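FAD synthase (Thermoplasma volcanium GSS1, PDB 3GLV) probably transfers the AMP portion of ATP to flavin mononucleotide, forming the coenzyme FAD and releasing diphosphate, and works as a homodimer. Local coordinates at residues K26-E31 against K114-S119; D76-V81 against N107-T112. All coordinates share one frame; numbering follows the deposited sequence.

Contact 1 of 2, residues K26-E31 against K114-S119; sequences KKLGDE and KIVRIS
L28 and V116 mark the nearest approach of the two backbones, their CA atoms 9.1 Å apart, so the gap is spanned by side chains. In this Rossmann-type α/β domain, segment 26-31 is the loop joining helix 16-26 to strand 31-36, and segment 114-119 is the edge strand of the parallel sheet and its exit. A type I turn from K26 to G29, closed by G29 N to K26 O at 3.1 Å, places L28 where its CB faces the strand. L28 CD1 lies anti to CA (chi2 162°), which extends the side chain toward the strand, and meets V116 CG1 tip to tip. That methyl lies anti to the V116 backbone N, chi1 170°. The backbone of I118 is past the strand end, and only the tip of its CG1 branch nears L28. The cluster is apolar and lies over strand 88-91: L28 and I118 touch T90, while V116 touches I88. I118 is buried and also packs on helix 16-26 through H20, Y21, E24 and S25, and S119 O accepts a hydrogen bond from H20 NE2. L28 CD1 meets two methyls, V116 CG1 at 3.6 Å and I118 CD1 at 4.1 Å.

Contact 2 of 2, residues D76-V81 against N107-T112; sequences DMMKTV and NKLGIT
M78, near the start of helix 77-84, reaches across to L109, the last residue of helix 96-109, and I111, two residues on. M78 CB already points at the other segment but is still 6.0 Å from L109 CD2. From CG the chain bends twice in the same sense (chi2 -50°, chi3 -52°), and M78 SD stays 5.2 Å from L109 CD2 and 5.1 Å from I111 CD1. M78's share of the contact therefore falls to its terminal methyl. M78 CE touches L109 CD2 at 3.9 Å and I111 CD1 at 4.0 Å, tip to tip in both cases. Those two methyls are neighbours, so CE meets both at once. On its own helix M78 CE also lies 4.1 Å from V81 CG1, one turn further on, and V81 CG1 makes a looser contact with I111 CD1 at 4.4 Å. The two partners come from either side of G110, whose positive phi ends the helix and turns the chain so that L109 and I111 face the same neighbour. Where helix 77-84 begins, D76 is the N-cap: K79 N donates to D76 OD1 from well above the carboxylate plane, 65° out of it. M78 also touches K105, and M77 touches L102, so the packing of the two helices continues back along helix 96-109. Helix 77-84 leads through strand 88-91 to helix 96-109, which connects that strand to its parallel neighbour 114-117 as a beta-alpha-beta crossover of the cytidylyltransferase-like α/β fold.

In the fold
Along the chain the segments come as 26-31, 76-81, 107-112 and 114-119, so both halves of contact 2 fall between those of contact 1. The centres are about 17 Å apart, and the two clusters do not touch. They are tied by sequence: helix 96-109, ending in contact 2, leads through 107-112 straight into strand 114-117 of contact 1. That strand is the edge of the five-stranded parallel sheet, where it lies beside strand 88-91. Contact 1 joins that strand and its exit to the loop after helix 16-26; the side chain of I118 lies about 7 Å from that of Y121 and about 8 Å from that of D94, both inferred ATP-binding residues. Contact 2 joins two helices away from the annotated sites.

Contact 1 of 2, residues K26-E31 against K114-S119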
loop_
_atom_site.group_PDB
_atom_site.type_symbol
_atom_site.label_atom_id
_atom_site.label_comp_id
_atom_site.label_asym_id
_atom_site.label_seq_id
_atom_site.Cartn_x
_atom_site.Cartn_y
_atom_site.Cartn_z
ATOM N N LYS A 26 -9.380 -7.263 8.579
ATOM C CA LYS A 26 -8.355 -8.125 9.171
ATOM C C LYS A 26 -8.597 -8.298 10.664
ATOM O O LYS A 26 -8.445 -9.384 11.216
ATOM C CB LYS A 26 -6.976 -7.583 8.904
ATOM C CG LYS A 26 -5.809 -8.347 9.592
ATOM C CD LYS A 26 -5.724 -9.809 9.216
ATOM C CE LYS A 26 -4.458 -10.462 9.799
ATOM N NZ LYS A 26 -3.364 -10.553 8.847
ATOM N N LYS A 27 -9.058 -7.231 11.309
ATOM C CA LYS A 27 -9.296 -7.264 12.745
ATOM C C LYS A 27 -10.302 -8.350 13.113
ATOM O O LYS A 27 -10.362 -8.732 14.287
ATOM C CB LYS A 27 -9.826 -5.930 13.268
ATOM C CG LYS A 27 -8.767 -4.869 13.361
ATOM C CD LYS A 27 -9.320 -3.576 13.901
ATOM C CE LYS A 27 -8.209 -2.550 13.981
ATOM N NZ LYS A 27 -8.777 -1.170 14.139
ATOM N N LEU A 28 -11.126 -8.795 12.165
ATOM C CA LEU A 28 -12.219 -9.698 12.527
ATOM C C LEU A 28 -11.768 -11.178 12.537
ATOM O O LEU A 28 -12.528 -12.061 12.938
ATOM C CB LEU A 28 -13.435 -9.507 11.600
ATOM C CG LEU A 28 -14.230 -8.194 11.535
ATOM C CD1 LEU A 28 -15.077 -8.166 10.231
ATOM C CD2 LEU A 28 -15.090 -7.933 12.779
ATOM N N GLY A 29 -10.554 -11.465 12.083
ATOM C CA GLY A 29 -10.109 -12.840 12.030
ATOM C C GLY A 29 -8.600 -12.973 12.064
ATOM O O GLY A 29 -7.908 -12.133 12.642
ATOM N N ASP A 30 -8.098 -14.029 11.422
ATOM C CA ASP A 30 -6.675 -14.366 11.457
ATOM C C ASP A 30 -6.009 -14.351 10.125
ATOM O O ASP A 30 -4.788 -14.237 10.031
ATOM C CB ASP A 30 -6.572 -15.795 12.010
ATOM C CG ASP A 30 -7.106 -15.889 13.407
ATOM O OD1 ASP A 30 -6.456 -15.282 14.273
ATOM O OD2 ASP A 30 -8.171 -16.518 13.629
ATOM N N GLU A 31 -6.789 -14.539 9.068
ATOM C CA GLU A 31 -6.281 -14.489 7.717
ATOM C C GLU A 31 -7.220 -13.584 6.888
ATOM O O GLU A 31 -8.395 -13.802 6.853
ATOM C CB GLU A 31 -6.260 -15.897 7.144
ATOM C CG GLU A 31 -5.726 -16.017 5.735
ATOM C CD GLU A 31 -6.047 -17.334 5.096
ATOM O OE1 GLU A 31 -7.080 -17.924 5.430
ATOM O OE2 GLU A 31 -5.306 -17.754 4.202
ATOM N N LYS A 114 -20.523 -15.792 7.523
ATOM C CA LYS A 114 -21.102 -14.631 8.207
ATOM C C LYS A 114 -20.786 -13.396 7.362
ATOM O O LYS A 114 -19.656 -13.221 6.853
ATOM C CB LYS A 114 -20.471 -14.508 9.598
ATOM C CG LYS A 114 -21.057 -13.399 10.485
ATOM C CD LYS A 114 -20.231 -13.190 11.769
ATOM C CE LYS A 114 -20.932 -12.271 12.762
ATOM N NZ LYS A 114 -20.114 -12.170 13.968
ATOM N N ILE A 115 -21.765 -12.530 7.195
ATOM C CA ILE A 115 -21.556 -11.286 6.476
ATOM C C ILE A 115 -21.404 -10.170 7.505
ATOM O O ILE A 115 -22.269 -10.032 8.398
ATOM C CB ILE A 115 -22.741 -10.926 5.555
ATOM C CG1 ILE A 115 -23.049 -12.035 4.534
ATOM C CG2 ILE A 115 -22.440 -9.683 4.734
ATOM C CD1 ILE A 115 -24.442 -11.747 3.851
ATOM N N VAL A 116 -20.374 -9.339 7.359
ATOM C CA VAL A 116 -20.168 -8.200 8.270
ATOM C C VAL A 116 -19.973 -6.896 7.511
ATOM O O VAL A 116 -19.120 -6.801 6.624
ATOM C CB VAL A 116 -18.988 -8.485 9.202
ATOM C CG1 VAL A 116 -18.539 -7.242 10.033
ATOM C CG2 VAL A 116 -19.357 -9.624 10.148
ATOM N N ARG A 117 -20.782 -5.876 7.819
ATOM C CA ARG A 117 -20.511 -4.554 7.258
ATOM C C ARG A 117 -19.420 -3.845 8.089
ATOM O O ARG A 117 -19.487 -3.822 9.323
ATOM C CB ARG A 117 -21.781 -3.711 7.187
ATOM C CG ARG A 117 -22.691 -4.085 6.024
ATOM C CD ARG A 117 -23.996 -3.222 5.898
ATOM N NE ARG A 117 -24.745 -3.167 7.146
ATOM C CZ ARG A 117 -24.741 -2.163 8.024
ATOM N NH1 ARG A 117 -24.063 -1.038 7.821
ATOM N NH2 ARG A 117 -25.450 -2.285 9.139
ATOM N N ILE A 118 -18.414 -3.283 7.404
ATOM C CA ILE A 118 -17.386 -2.481 8.044
ATOM C C ILE A 118 -17.855 -1.074 8.367
ATOM O O ILE A 118 -18.672 -0.534 7.653
ATOM C CB ILE A 118 -16.156 -2.394 7.172
ATOM C CG1 ILE A 118 -15.652 -3.822 6.916
ATOM C CG2 ILE A 118 -15.078 -1.417 7.791
ATOM C CD1 ILE A 118 -15.321 -4.655 8.200
ATOM N N SER A 119 -17.341 -0.491 9.440
ATOM C CA SER A 119 -17.740 0.875 9.873
ATOM C C SER A 119 -17.439 1.916 8.805
ATOM O O SER A 119 -16.533 1.733 7.987
ATOM C CB SER A 119 -17.000 1.302 11.135
ATOM O OG SER A 119 -15.599 1.336 10.912
#

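Contact 2 of 2, residues D76-V81 against N107-T112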
loop_
_atom_site.group_PDB
_atom_site.type_symbol
_atom_site.label_atom_id
_atom_site.label_comp_id
_atom_site.label_asym_id
_atom_site.label_seq_id
_atom_site.Cartn_x
_atom_site.Cartn_y
_atom_site.Cartn_z
ATOM N N ASP A 76 -19.236 -14.205 -11.534
ATOM C CA ASP A 76 -19.718 -15.369 -10.798
ATOM C C ASP A 76 -19.126 -15.334 -9.392
ATOM O O ASP A 76 -18.076 -15.960 -9.109
ATOM C CB ASP A 76 -19.268 -16.633 -11.526
ATOM C CG ASP A 76 -19.749 -17.913 -10.842
ATOM O OD1 ASP A 76 -20.602 -17.814 -9.909
ATOM O OD2 ASP A 76 -19.266 -19.003 -11.252
ATOM N N MET A 77 -19.774 -14.575 -8.514
ATOM C CA MET A 77 -19.233 -14.337 -7.173
ATOM C C MET A 77 -19.281 -15.605 -6.299
ATOM O O MET A 77 -18.323 -15.932 -5.555
ATOM C CB MET A 77 -20.041 -13.224 -6.517
ATOM C CG MET A 77 -19.756 -13.007 -5.032
ATOM S SD MET A 77 -21.005 -11.876 -4.369
ATOM C CE MET A 77 -22.461 -12.965 -4.307
ATOM N N MET A 78 -20.395 -16.330 -6.402
ATOM C CA MET A 78 -20.548 -17.518 -5.589
ATOM C C MET A 78 -19.470 -18.526 -5.929
ATOM O O MET A 78 -19.041 -19.227 -5.059
ATOM C CB MET A 78 -21.965 -18.133 -5.694
ATOM C CG MET A 78 -23.004 -17.483 -4.696
ATOM S SD MET A 78 -22.543 -17.336 -2.893
ATOM C CE MET A 78 -22.034 -19.037 -2.528
ATOM N N LYS A 79 -19.007 -18.587 -7.176
ATOM C CA LYS A 79 -17.869 -19.456 -7.475
ATOM C C LYS A 79 -16.606 -19.073 -6.681
ATOM O O LYS A 79 -15.889 -19.951 -6.196
ATOM C CB LYS A 79 -17.552 -19.460 -8.934
ATOM C CG LYS A 79 -16.390 -20.391 -9.305
ATOM C CD LYS A 79 -16.425 -20.653 -10.808
ATOM C CE LYS A 79 -15.283 -21.535 -11.280
ATOM N NZ LYS A 79 -15.271 -21.580 -12.796
ATOM N N THR A 80 -16.332 -17.776 -6.548
ATOM C CA THR A 80 -15.251 -17.348 -5.678
ATOM C C THR A 80 -15.495 -17.768 -4.210
ATOM O O THR A 80 -14.594 -18.302 -3.573
ATOM C CB THR A 80 -14.951 -15.818 -5.821
ATOM O OG1 THR A 80 -14.597 -15.534 -7.184
ATOM C CG2 THR A 80 -13.793 -15.364 -4.896
ATOM N N VAL A 81 -16.710 -17.598 -3.694
ATOM C CA VAL A 81 -16.937 -17.911 -2.313
ATOM C C VAL A 81 -16.735 -19.414 -2.011
ATOM O O VAL A 81 -16.125 -19.779 -1.005
ATOM C CB VAL A 81 -18.340 -17.540 -1.886
ATOM C CG1 VAL A 81 -18.572 -18.126 -0.508
ATOM C CG2 VAL A 81 -18.536 -15.989 -1.936
ATOM N N ASN A 107 -28.332 -18.376 2.744
ATOM C CA ASN A 107 -29.400 -19.074 3.404
ATOM C C ASN A 107 -29.987 -20.173 2.514
ATOM O O ASN A 107 -30.254 -21.232 3.010
ATOM C CB ASN A 107 -30.558 -18.124 3.765
ATOM C CG ASN A 107 -30.191 -17.109 4.868
ATOM O OD1 ASN A 107 -29.133 -17.191 5.468
ATOM N ND2 ASN A 107 -31.092 -16.142 5.127
ATOM N N LYS A 108 -30.233 -19.906 1.231
ATOM C CA LYS A 108 -30.798 -20.928 0.354
ATOM C C LYS A 108 -29.878 -22.144 0.294
ATOM O O LYS A 108 -30.333 -23.285 0.335
ATOM C CB LYS A 108 -31.046 -20.374 -1.066
ATOM C CG LYS A 108 -31.508 -21.438 -2.060
ATOM C CD LYS A 108 -31.959 -20.863 -3.413
ATOM C CE LYS A 108 -32.388 -21.993 -4.362
ATOM N NZ LYS A 108 -32.773 -21.517 -5.741
ATOM N N LEU A 109 -28.583 -21.885 0.176
ATOM C CA LEU A 109 -27.595 -22.957 0.001
ATOM C C LEU A 109 -27.301 -23.646 1.352
ATOM O O LEU A 109 -27.009 -24.842 1.420
ATOM C CB LEU A 109 -26.355 -22.326 -0.619
ATOM C CG LEU A 109 -25.263 -23.122 -1.331
ATOM C CD1 LEU A 109 -25.805 -24.096 -2.435
ATOM C CD2 LEU A 109 -24.283 -22.111 -1.915
ATOM N N GLY A 110 -27.452 -22.902 2.455
ATOM C CA GLY A 110 -27.235 -23.442 3.812
ATOM C C GLY A 110 -25.750 -23.562 4.192
ATOM O O GLY A 110 -25.372 -24.440 4.966
ATOM N N ILE A 111 -24.906 -22.734 3.604
ATOM C CA ILE A 111 -23.488 -22.729 3.932
ATOM C C ILE A 111 -23.320 -21.893 5.179
ATOM O O ILE A 111 -24.205 -21.117 5.515
ATOM C CB ILE A 111 -22.596 -22.198 2.801
ATOM C CG1 ILE A 111 -23.025 -20.803 2.299
ATOM C CG2 ILE A 111 -22.527 -23.237 1.652
ATOM C CD1 ILE A 111 -22.040 -20.179 1.286
ATOM N N THR A 112 -22.210 -22.088 5.885
ATOM C CA THR A 112 -21.903 -21.299 7.083
ATOM C C THR A 112 -20.924 -20.209 6.740
ATOM O O THR A 112 -19.749 -20.464 6.509
ATOM C CB THR A 112 -21.356 -22.231 8.181
ATOM O OG1 THR A 112 -22.360 -23.224 8.443
ATOM C CG2 THR A 112 -20.994 -21.468 9.503
#